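Local coordinates for amine oxidase (Emericella nidulans, PDB 3PGB) that oxidises primary amines to aldehydes with a copper ion and the tyrosine-derived quinone cofactor topaquinone, reducing oxygen to hydrogen peroxide, at the interface of chains A and B. Numbering follows the deposited sequence. Chains: chain A/B, Putative uncharacterized protein.

Contact 1: the interface of chains A and B. Residues chain A 420, 478, 480, 485, 710; chain B 455, 458, 460, 467.
The guanidinium of B:Arg458 is held between two carboxylates of the other subunit, A:Asp420 and A:Asp485, in a polar patch of the copper amine oxidase dimer interface. A:Asp420 takes it side-on: NE of B:Arg458 bonds to OD1 of A:Asp420 (2.7 Å, 163° at the hydrogen). NH2 of B:Arg458 bonds to OD2 of A:Asp420 at 2.8 Å. Both oxygens are met on their syn sides, somewhat out of the carboxylate plane, the carboxylate and guanidinium planes being 32° apart. NH1 of B:Arg458 reaches OD2 of A:Asp485 (2.7 Å), nearly along the C-O axis. Three nitrogens are thus engaged across the interface, which suits arginine, whose flat donor array can serve two acids at once. Nearer the backbone, CD of B:Arg458 lies in plane at the edge of the A:Phe710 ring, 3.5 Å from CZ, and CG1 of A:Val478 also touches CD. CG of B:Arg458 stands between its backbone N and carbonyl carbon (chi1 76°), and a bend at chi3 turns the head toward both acids. In the second shell, OG of B:Ser460 accepts from NH1 of B:Arg458 (2.7 Å), steadying the head group's rotation. OG1 of A:Thr480 donates to OD2 of A:Asp485 from above the carboxylate plane, at 2.6 Å.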
ATOM      1  N   ASP A 420       0.231 -12.202 -16.253  1.00 18.07           N
ATOM      2  CA  ASP A 420      -0.877 -11.816 -15.383  1.00 17.84           C
ATOM      3  C   ASP A 420      -0.773 -12.492 -14.019  1.00 17.94           C
ATOM      4  O   ASP A 420      -1.133 -11.898 -13.010  1.00 17.84           O
ATOM      5  CB  ASP A 420      -2.218 -12.163 -16.034  1.00 17.84           C
ATOM      6  CG  ASP A 420      -2.600 -11.193 -17.140  1.00 17.42           C
ATOM      7  OD1 ASP A 420      -2.491  -9.968 -16.921  1.00 17.07           O
ATOM      8  OD2 ASP A 420      -3.017 -11.651 -18.222  1.00 15.78           O
ATOM      9  N   VAL A 478      -9.140 -10.795 -13.929  1.00 14.79           N
ATOM     10  CA  VAL A 478      -8.951  -9.546 -14.642  1.00 14.64           C
ATOM     11  C   VAL A 478     -10.068  -9.383 -15.649  1.00 14.44           C
ATOM     12  O   VAL A 478     -10.227 -10.229 -16.524  1.00 14.45           O
ATOM     13  CB  VAL A 478      -7.612  -9.507 -15.398  1.00 14.79           C
ATOM     14  CG1 VAL A 478      -7.504  -8.220 -16.217  1.00 14.42           C
ATOM     15  CG2 VAL A 478      -6.444  -9.636 -14.427  1.00 14.58           C
ATOM     16  N   THR A 480     -11.585  -6.817 -18.598  1.00 14.26           N
ATOM     17  CA  THR A 480     -11.246  -5.714 -19.483  1.00 14.44           C
ATOM     18  C   THR A 480     -12.502  -5.236 -20.194  1.00 14.91           C
ATOM     19  O   THR A 480     -12.861  -5.753 -21.243  1.00 14.96           O
ATOM     20  CB  THR A 480     -10.180  -6.112 -20.520  1.00 14.47           C
ATOM     21  OG1 THR A 480      -9.014  -6.596 -19.846  1.00 14.16           O
ATOM     22  CG2 THR A 480      -9.803  -4.919 -21.397  1.00 13.98           C
ATOM     23  N   ASP A 485      -8.723  -1.986 -17.923  1.00 18.39           N
ATOM     24  CA  ASP A 485      -8.316  -3.297 -17.419  1.00 18.13           C
ATOM     25  C   ASP A 485      -8.248  -3.249 -15.909  1.00 17.97           C
ATOM     26  O   ASP A 485      -7.333  -2.658 -15.344  1.00 17.98           O
ATOM     27  CB  ASP A 485      -6.965  -3.728 -17.984  1.00 18.00           C
ATOM     28  CG  ASP A 485      -7.045  -4.090 -19.447  1.00 18.07           C
ATOM     29  OD1 ASP A 485      -7.390  -3.207 -20.259  1.00 19.41           O
ATOM     30  OD2 ASP A 485      -6.772  -5.256 -19.789  1.00 18.09           O
ATOM     31  N   PHE A 710      -0.218  -0.289 -13.627  1.00 16.07           N
ATOM     32  CA  PHE A 710      -0.724  -0.915 -12.405  1.00 16.18           C
ATOM     33  C   PHE A 710       0.026  -0.503 -11.136  1.00 16.30           C
ATOM     34  O   PHE A 710      -0.506  -0.627 -10.035  1.00 16.36           O
ATOM     35  CB  PHE A 710      -0.651  -2.444 -12.518  1.00 16.28           C
ATOM     36  CG  PHE A 710      -1.714  -3.060 -13.394  1.00 16.44           C
ATOM     37  CD1 PHE A 710      -3.061  -2.804 -13.169  1.00 16.27           C
ATOM     38  CD2 PHE A 710      -1.366  -3.944 -14.413  1.00 16.49           C
ATOM     39  CE1 PHE A 710      -4.040  -3.384 -13.963  1.00 17.41           C
ATOM     40  CE2 PHE A 710      -2.339  -4.535 -15.209  1.00 16.80           C
ATOM     41  CZ  PHE A 710      -3.681  -4.256 -14.985  1.00 16.85           C
TER
ATOM     42  N   PRO B 455       1.618  -7.601 -13.031  1.00 15.24           N
ATOM     43  CA  PRO B 455       2.319  -6.994 -14.156  1.00 15.12           C
ATOM     44  C   PRO B 455       2.324  -5.474 -14.069  1.00 15.05           C
ATOM     45  O   PRO B 455       1.542  -4.900 -13.322  1.00 14.94           O
ATOM     46  CB  PRO B 455       1.494  -7.450 -15.359  1.00 15.05           C
ATOM     47  CG  PRO B 455       0.126  -7.544 -14.839  1.00 14.89           C
ATOM     48  CD  PRO B 455       0.255  -8.009 -13.407  1.00 15.38           C
ATOM     49  N   ARG B 458      -1.180  -3.762 -18.915  1.00 14.28           N
ATOM     50  CA  ARG B 458      -1.816  -4.712 -19.812  1.00 14.33           C
ATOM     51  C   ARG B 458      -2.936  -4.056 -20.564  1.00 14.42           C
ATOM     52  O   ARG B 458      -3.414  -2.998 -20.161  1.00 14.21           O
ATOM     53  CB  ARG B 458      -2.394  -5.890 -19.033  1.00 14.38           C
ATOM     54  CG  ARG B 458      -3.682  -5.567 -18.304  1.00 14.27           C
ATOM     55  CD  ARG B 458      -4.182  -6.724 -17.439  1.00 14.49           C
ATOM     56  NE  ARG B 458      -3.991  -8.028 -18.069  1.00 14.66           N
ATOM     57  CZ  ARG B 458      -4.678  -8.479 -19.116  1.00 14.48           C
ATOM     58  NH1 ARG B 458      -5.622  -7.737 -19.698  1.00 15.77           N
ATOM     59  NH2 ARG B 458      -4.409  -9.681 -19.596  1.00 13.33           N
ATOM     60  N   SER B 460      -6.355  -5.960 -22.999  1.00 16.09           N
ATOM     61  CA  SER B 460      -6.942  -7.033 -23.804  1.00 16.68           C
ATOM     62  C   SER B 460      -8.024  -6.528 -24.759  1.00 17.31           C
ATOM     63  O   SER B 460      -8.655  -5.501 -24.519  1.00 17.11           O
ATOM     64  CB  SER B 460      -7.524  -8.108 -22.889  1.00 16.62           C
ATOM     65  OG  SER B 460      -6.503  -8.672 -22.085  1.00 16.43           O
ATOM     66  N   VAL B 467       0.825  -7.581 -22.417  1.00 18.45           N
ATOM     67  CA  VAL B 467       1.203  -7.398 -21.015  1.00 18.17           C
ATOM     68  C   VAL B 467       2.688  -7.051 -20.866  1.00 17.77           C
ATOM     69  O   VAL B 467       3.520  -7.532 -21.639  1.00 17.65           O
ATOM     70  CB  VAL B 467       0.918  -8.663 -20.182  1.00 18.18           C
ATOM     71  CG1 VAL B 467       1.182  -8.395 -18.704  1.00 18.13           C
ATOM     72  CG2 VAL B 467      -0.510  -9.135 -20.389  1.00 18.01           C
TER

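Contact 2: the interface of chains A and B. Residues chain A 350-351, 372, 494, 732; chain B 318-321.
A proline-rich loop of one subunit, B:Pro318 to B:Pro321, lies against loops and the 3-10 helix 729-732 of the other in this part of the copper amine oxidase dimer interface. B:Pro320 is at the middle of the contact. Its CB meets SD of A:Met350 at 3.8 Å, while its CG meets the methyl CE of A:Met494 tip to tip, also at 3.8 Å. The rigid pyrrolidine offers a compact apolar surface, and the flexible thioethers can shape themselves to it: A:Met494 presents its methyl, and A:Met350 bends at chi2 (-72°) to bring its sulfur against CB, the two side chains crossing at a slant. Toward the other end of the loop, the aliphatic part of A:Glu732 crosses B:Pro318, with CG 3.4 Å from the proline carbonyl O.

Water completes the polar links described here. One molecule touches OD2 of A:Asp351, OE2 of A:Glu732 and the carbonyl O of B:Pro318, the last at 2.9 Å; a second joins the backbone N of A:Met350 to the carbonyl O of B:Pro321. Proline lacks an N-H, but its carbonyl can still accept. Behind the first water, A:Lys372 ties the two acids together and probably offsets their charge. Its NZ bonds to OD1 of A:Asp351 at 3.1 Å, from above that carboxylate plane, and to OE1 of A:Glu732 at 2.8 Å, through the syn lone pair.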
ATOM      1  N   MET A 350      -3.852 -23.760   3.745  1.00 13.31           N
ATOM      2  CA  MET A 350      -3.398 -23.682   5.129  1.00 13.39           C
ATOM      3  C   MET A 350      -4.626 -23.644   6.052  1.00 13.17           C
ATOM      4  O   MET A 350      -5.414 -24.588   6.057  1.00 13.38           O
ATOM      5  CB  MET A 350      -2.481 -22.460   5.303  1.00 13.67           C
ATOM      6  CG  MET A 350      -1.318 -22.424   4.321  1.00 14.04           C
ATOM      7  SD  MET A 350      -0.075 -23.666   4.712  1.00 15.90           S
ATOM      8  CE  MET A 350       0.672 -23.916   3.098  1.00 16.02           C
ATOM      9  N   ASP A 351      -4.809 -22.554   6.796  1.00 12.90           N
ATOM     10  CA  ASP A 351      -5.945 -22.406   7.707  1.00 12.69           C
ATOM     11  C   ASP A 351      -7.199 -21.805   7.067  1.00 12.27           C
ATOM     12  O   ASP A 351      -8.213 -21.661   7.749  1.00 12.20           O
ATOM     13  CB  ASP A 351      -5.541 -21.528   8.890  1.00 13.01           C
ATOM     14  CG  ASP A 351      -4.494 -22.175   9.772  1.00 13.21           C
ATOM     15  OD1 ASP A 351      -4.031 -21.510  10.712  1.00 14.25           O
ATOM     16  OD2 ASP A 351      -4.142 -23.344   9.543  1.00 14.79           O
ATOM     17  N   LYS A 372      -9.355 -21.150  10.411  1.00 17.50           N
ATOM     18  CA  LYS A 372      -9.231 -22.143  11.485  1.00 17.88           C
ATOM     19  C   LYS A 372     -10.574 -22.815  11.788  1.00 18.06           C
ATOM     20  O   LYS A 372     -10.989 -22.941  12.949  1.00 18.06           O
ATOM     21  CB  LYS A 372      -8.623 -21.519  12.746  1.00 17.97           C
ATOM     22  CG  LYS A 372      -7.220 -20.967  12.535  1.00 18.70           C
ATOM     23  CD  LYS A 372      -6.623 -20.403  13.822  1.00 19.51           C
ATOM     24  CE  LYS A 372      -5.105 -20.259  13.707  1.00 20.33           C
ATOM     25  NZ  LYS A 372      -4.376 -21.575  13.798  1.00 20.18           N
ATOM     26  N   MET A 494      -0.464 -15.695   6.307  1.00 13.92           N
ATOM     27  CA  MET A 494      -0.259 -16.595   7.443  1.00 14.02           C
ATOM     28  C   MET A 494      -0.503 -15.946   8.806  1.00 14.14           C
ATOM     29  O   MET A 494      -0.552 -16.646   9.809  1.00 14.18           O
ATOM     30  CB  MET A 494       1.147 -17.199   7.405  1.00 14.24           C
ATOM     31  CG  MET A 494       1.356 -18.201   6.276  1.00 14.69           C
ATOM     32  SD  MET A 494       0.232 -19.606   6.385  1.00 15.04           S
ATOM     33  CE  MET A 494       0.919 -20.477   7.798  1.00 14.22           C
ATOM     34  N   GLU A 732       2.916 -20.442  13.666  1.00 16.88           N
ATOM     35  CA  GLU A 732       2.671 -21.869  13.525  1.00 17.09           C
ATOM     36  C   GLU A 732       3.309 -22.442  12.266  1.00 16.83           C
ATOM     37  O   GLU A 732       3.346 -23.658  12.089  1.00 16.91           O
ATOM     38  CB  GLU A 732       1.171 -22.165  13.584  1.00 17.51           C
ATOM     39  CG  GLU A 732       0.395 -21.866  12.315  1.00 18.72           C
ATOM     40  CD  GLU A 732      -1.116 -21.845  12.539  1.00 20.42           C
ATOM     41  OE1 GLU A 732      -1.575 -21.570  13.674  1.00 21.22           O
ATOM     42  OE2 GLU A 732      -1.847 -22.104  11.565  1.00 21.25           O
TER
ATOM     43  N   PRO B 318      -0.458 -25.581  15.739  1.00 19.14           N
ATOM     44  CA  PRO B 318      -0.642 -26.609  14.713  1.00 19.19           C
ATOM     45  C   PRO B 318      -0.004 -26.217  13.380  1.00 19.19           C
ATOM     46  O   PRO B 318      -0.310 -25.152  12.840  1.00 19.34           O
ATOM     47  CB  PRO B 318      -2.164 -26.707  14.581  1.00 19.15           C
ATOM     48  CG  PRO B 318      -2.665 -25.352  14.985  1.00 19.51           C
ATOM     49  CD  PRO B 318      -1.704 -24.842  16.025  1.00 19.25           C
ATOM     50  N   VAL B 319       0.890 -27.063  12.877  1.00 18.98           N
ATOM     51  CA  VAL B 319       1.466 -26.855  11.563  1.00 18.89           C
ATOM     52  C   VAL B 319       0.356 -27.093  10.541  1.00 18.85           C
ATOM     53  O   VAL B 319      -0.296 -28.131  10.585  1.00 18.89           O
ATOM     54  CB  VAL B 319       2.638 -27.807  11.282  1.00 18.84           C
ATOM     55  CG1 VAL B 319       3.220 -27.519   9.910  1.00 18.42           C
ATOM     56  CG2 VAL B 319       3.707 -27.673  12.365  1.00 19.07           C
ATOM     57  N   PRO B 320       0.123 -26.127   9.634  1.00 18.79           N
ATOM     58  CA  PRO B 320      -1.010 -26.264   8.722  1.00 18.79           C
ATOM     59  C   PRO B 320      -0.762 -27.255   7.591  1.00 18.73           C
ATOM     60  O   PRO B 320       0.380 -27.649   7.360  1.00 19.11           O
ATOM     61  CB  PRO B 320      -1.197 -24.846   8.155  1.00 19.00           C
ATOM     62  CG  PRO B 320      -0.204 -23.966   8.861  1.00 19.02           C
ATOM     63  CD  PRO B 320       0.838 -24.855   9.434  1.00 18.97           C
ATOM     64  N   PRO B 321      -1.828 -27.654   6.883  1.00 18.64           N
ATOM     65  CA  PRO B 321      -1.707 -28.595   5.774  1.00 18.58           C
ATOM     66  C   PRO B 321      -0.662 -28.178   4.739  1.00 18.36           C
ATOM     67  O   PRO B 321      -0.641 -27.026   4.313  1.00 18.40           O
ATOM     68  CB  PRO B 321      -3.105 -28.579   5.147  1.00 18.59           C
ATOM     69  CG  PRO B 321      -4.001 -28.197   6.245  1.00 18.82           C
ATOM     70  CD  PRO B 321      -3.233 -27.280   7.134  1.00 18.66           C
TER
HETATM   71  O   HOH W   1      -2.425 -25.992   2.531  1.00  8.93           O
HETATM   72  O   HOH W   2      -2.730 -25.083  11.238  1.00 21.09           O

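Contact 3: the interface of chains A and B. Residues chain A 420, 448, 450, 474, 476, 487; chain B 453-455.
B:Asp453 and A:Arg476 bury the most surface in this patch of the copper amine oxidase dimer, where a loop of chain B lies against strands 446-451, 471-479 and 486-492 of chain A. NH1 of A:Arg476 donates to the backbone O of B:Asp453 (2.8 Å, 168° at the hydrogen), a nearly straight bond that lies close to the guanidinium plane but is tilted out of the carbonyl plane. The same nitrogen bonds to the backbone O of A:Asp420 at 2.9 Å, so this one guanidinium nitrogen joins main-chain carbonyls of both subunits. Arginine suits this role because it has the length to reach from a strand and several N-H groups at its tip. Its guanidinium is flanked on one face by SD of A:Met487 and on the other by CZ of A:Phe448, both toward the rim, which would limit its tilting.

The carboxylate of B:Asp453 makes a longer salt bridge, OD2 to NH2 of A:Arg476 at 3.8 Å, with the two planes 74° apart. A water also links OD2 to OG1 of A:Thr474, the threonine hydroxyl. The methylene CB of B:Asp453 sits over the centre of the A:Phe450 ring in a CH-pi contact, 3.4 Å from the ring centroid. With CG between the backbone N and carbonyl carbon (chi1 75°), the carboxylate leads away from that ring toward the arginine. Beside the guanidinium, SD of A:Met487 packs on CB of B:Tyr454 at 4.0 Å.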
ATOM      1  N   ASP A 420       0.231 -12.202 -16.253  1.00 18.07           N
ATOM      2  CA  ASP A 420      -0.877 -11.816 -15.383  1.00 17.84           C
ATOM      3  C   ASP A 420      -0.773 -12.492 -14.019  1.00 17.94           C
ATOM      4  O   ASP A 420      -1.133 -11.898 -13.010  1.00 17.84           O
ATOM      5  CB  ASP A 420      -2.218 -12.163 -16.034  1.00 17.84           C
ATOM      6  CG  ASP A 420      -2.600 -11.193 -17.140  1.00 17.42           C
ATOM      7  OD1 ASP A 420      -2.491  -9.968 -16.921  1.00 17.07           O
ATOM      8  OD2 ASP A 420      -3.017 -11.651 -18.222  1.00 15.78           O
ATOM      9  N   PHE A 448      -2.519 -18.939  -6.767  1.00 14.26           N
ATOM     10  CA  PHE A 448      -1.107 -19.182  -6.539  1.00 14.11           C
ATOM     11  C   PHE A 448      -0.608 -18.717  -5.184  1.00 13.99           C
ATOM     12  O   PHE A 448      -1.085 -17.726  -4.628  1.00 13.78           O
ATOM     13  CB  PHE A 448      -0.262 -18.513  -7.633  1.00 14.22           C
ATOM     14  CG  PHE A 448      -0.442 -17.026  -7.717  1.00 14.34           C
ATOM     15  CD1 PHE A 448      -1.480 -16.479  -8.455  1.00 14.50           C
ATOM     16  CD2 PHE A 448       0.431 -16.169  -7.058  1.00 14.35           C
ATOM     17  CE1 PHE A 448      -1.646 -15.106  -8.539  1.00 14.31           C
ATOM     18  CE2 PHE A 448       0.268 -14.796  -7.137  1.00 14.49           C
ATOM     19  CZ  PHE A 448      -0.771 -14.264  -7.878  1.00 14.20           C
ATOM     20  N   PHE A 450       2.711 -17.107  -3.247  1.00 14.20           N
ATOM     21  CA  PHE A 450       3.746 -16.156  -3.625  1.00 14.58           C
ATOM     22  C   PHE A 450       4.568 -15.811  -2.402  1.00 14.73           C
ATOM     23  O   PHE A 450       4.022 -15.418  -1.377  1.00 14.95           O
ATOM     24  CB  PHE A 450       3.117 -14.895  -4.230  1.00 14.56           C
ATOM     25  CG  PHE A 450       4.093 -14.016  -4.951  1.00 14.20           C
ATOM     26  CD1 PHE A 450       4.320 -14.179  -6.312  1.00 13.74           C
ATOM     27  CD2 PHE A 450       4.789 -13.025  -4.271  1.00 14.14           C
ATOM     28  CE1 PHE A 450       5.227 -13.369  -6.981  1.00 13.60           C
ATOM     29  CE2 PHE A 450       5.699 -12.208  -4.935  1.00 13.19           C
ATOM     30  CZ  PHE A 450       5.915 -12.378  -6.288  1.00 13.12           C
ATOM     31  N   THR A 474      -3.109 -16.118  -3.303  1.00 14.26           N
ATOM     32  CA  THR A 474      -3.839 -15.127  -4.109  1.00 14.27           C
ATOM     33  C   THR A 474      -4.837 -15.783  -5.055  1.00 14.31           C
ATOM     34  O   THR A 474      -4.520 -16.772  -5.710  1.00 14.32           O
ATOM     35  CB  THR A 474      -2.874 -14.270  -4.984  1.00 14.39           C
ATOM     36  OG1 THR A 474      -2.025 -13.465  -4.150  1.00 14.34           O
ATOM     37  CG2 THR A 474      -3.654 -13.369  -5.935  1.00 13.74           C
ATOM     38  N   ARG A 476      -7.090 -14.491  -8.275  1.00 14.78           N
ATOM     39  CA  ARG A 476      -7.129 -13.315  -9.133  1.00 14.83           C
ATOM     40  C   ARG A 476      -7.994 -13.459 -10.382  1.00 14.90           C
ATOM     41  O   ARG A 476      -8.092 -14.527 -10.978  1.00 14.47           O
ATOM     42  CB  ARG A 476      -5.710 -12.928  -9.527  1.00 14.76           C
ATOM     43  CG  ARG A 476      -5.608 -11.824 -10.552  1.00 14.63           C
ATOM     44  CD  ARG A 476      -4.176 -11.400 -10.721  1.00 15.25           C
ATOM     45  NE  ARG A 476      -3.593 -10.902  -9.476  1.00 15.36           N
ATOM     46  CZ  ARG A 476      -2.291 -10.713  -9.276  1.00 16.22           C
ATOM     47  NH1 ARG A 476      -1.407 -10.983 -10.235  1.00 15.30           N
ATOM     48  NH2 ARG A 476      -1.864 -10.252  -8.102  1.00 17.34           N
ATOM     49  N   MET A 487      -7.666  -5.335 -12.592  1.00 16.57           N
ATOM     50  CA  MET A 487      -7.113  -6.581 -12.068  1.00 16.06           C
ATOM     51  C   MET A 487      -7.486  -6.691 -10.600  1.00 15.28           C
ATOM     52  O   MET A 487      -7.033  -5.893  -9.788  1.00 15.15           O
ATOM     53  CB  MET A 487      -5.587  -6.613 -12.243  1.00 16.27           C
ATOM     54  CG  MET A 487      -4.889  -7.817 -11.588  1.00 16.89           C
ATOM     55  SD  MET A 487      -3.083  -7.784 -11.752  1.00 19.01           S
ATOM     56  CE  MET A 487      -2.886  -8.575 -13.355  1.00 17.39           C
TER
ATOM     57  N   ASP B 453       4.421  -9.689  -8.156  1.00 16.85           N
ATOM     58  CA  ASP B 453       3.349 -10.662  -8.369  1.00 17.14           C
ATOM     59  C   ASP B 453       2.245 -10.166  -9.322  1.00 16.81           C
ATOM     60  O   ASP B 453       1.342 -10.928  -9.665  1.00 17.11           O
ATOM     61  CB  ASP B 453       2.749 -11.129  -7.029  1.00 17.45           C
ATOM     62  CG  ASP B 453       1.842 -10.094  -6.372  1.00 19.10           C
ATOM     63  OD1 ASP B 453       2.042  -8.879  -6.572  1.00 21.37           O
ATOM     64  OD2 ASP B 453       0.934 -10.511  -5.614  1.00 21.77           O
ATOM     65  N   TYR B 454       2.322  -8.900  -9.737  1.00 16.28           N
ATOM     66  CA  TYR B 454       1.378  -8.317 -10.692  1.00 15.98           C
ATOM     67  C   TYR B 454       2.166  -7.630 -11.806  1.00 15.51           C
ATOM     68  O   TYR B 454       3.247  -7.111 -11.558  1.00 15.23           O
ATOM     69  CB  TYR B 454       0.461  -7.301  -9.980  1.00 16.04           C
ATOM     70  CG  TYR B 454       1.181  -6.065  -9.460  1.00 16.25           C
ATOM     71  CD1 TYR B 454       1.737  -6.037  -8.186  1.00 16.51           C
ATOM     72  CD2 TYR B 454       1.311  -4.926 -10.252  1.00 16.31           C
ATOM     73  CE1 TYR B 454       2.400  -4.902  -7.712  1.00 16.55           C
ATOM     74  CE2 TYR B 454       1.971  -3.800  -9.794  1.00 16.00           C
ATOM     75  CZ  TYR B 454       2.513  -3.791  -8.526  1.00 16.21           C
ATOM     76  OH  TYR B 454       3.162  -2.667  -8.074  1.00 15.45           O
ATOM     77  N   PRO B 455       1.618  -7.601 -13.031  1.00 15.24           N
ATOM     78  CA  PRO B 455       2.319  -6.994 -14.156  1.00 15.12           C
ATOM     79  C   PRO B 455       2.324  -5.474 -14.069  1.00 15.05           C
ATOM     80  O   PRO B 455       1.542  -4.900 -13.322  1.00 14.94           O
ATOM     81  CB  PRO B 455       1.494  -7.450 -15.359  1.00 15.05           C
ATOM     82  CG  PRO B 455       0.126  -7.544 -14.839  1.00 14.89           C
ATOM     83  CD  PRO B 455       0.255  -8.009 -13.407  1.00 15.38           C
TER
HETATM   84  O   HOH W   3      -2.144 -10.506  -4.825  1.00 17.49           O

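Contacts 1 and 3 are neighbours, their C-alpha centres about 10 Å apart, and they share A:Asp420 and B:Pro455. A:Asp420 serves both, with its carboxylate in contact 1 and its backbone carbonyl in contact 3. Strand 471-479 of chain A also supplies residues to both. Contact 2 lies farther along the interface, about 32 Å from contact 1 and 22 Å from contact 3. Two-fold symmetry repeats each with the chains exchanged. Of the three, contact 1 is nearest to A:Asp403, the predicted catalytic base, about 14 Å from its centre, and A:Asp485 directly follows the topaquinone residue, so dimer formation may help support the active site.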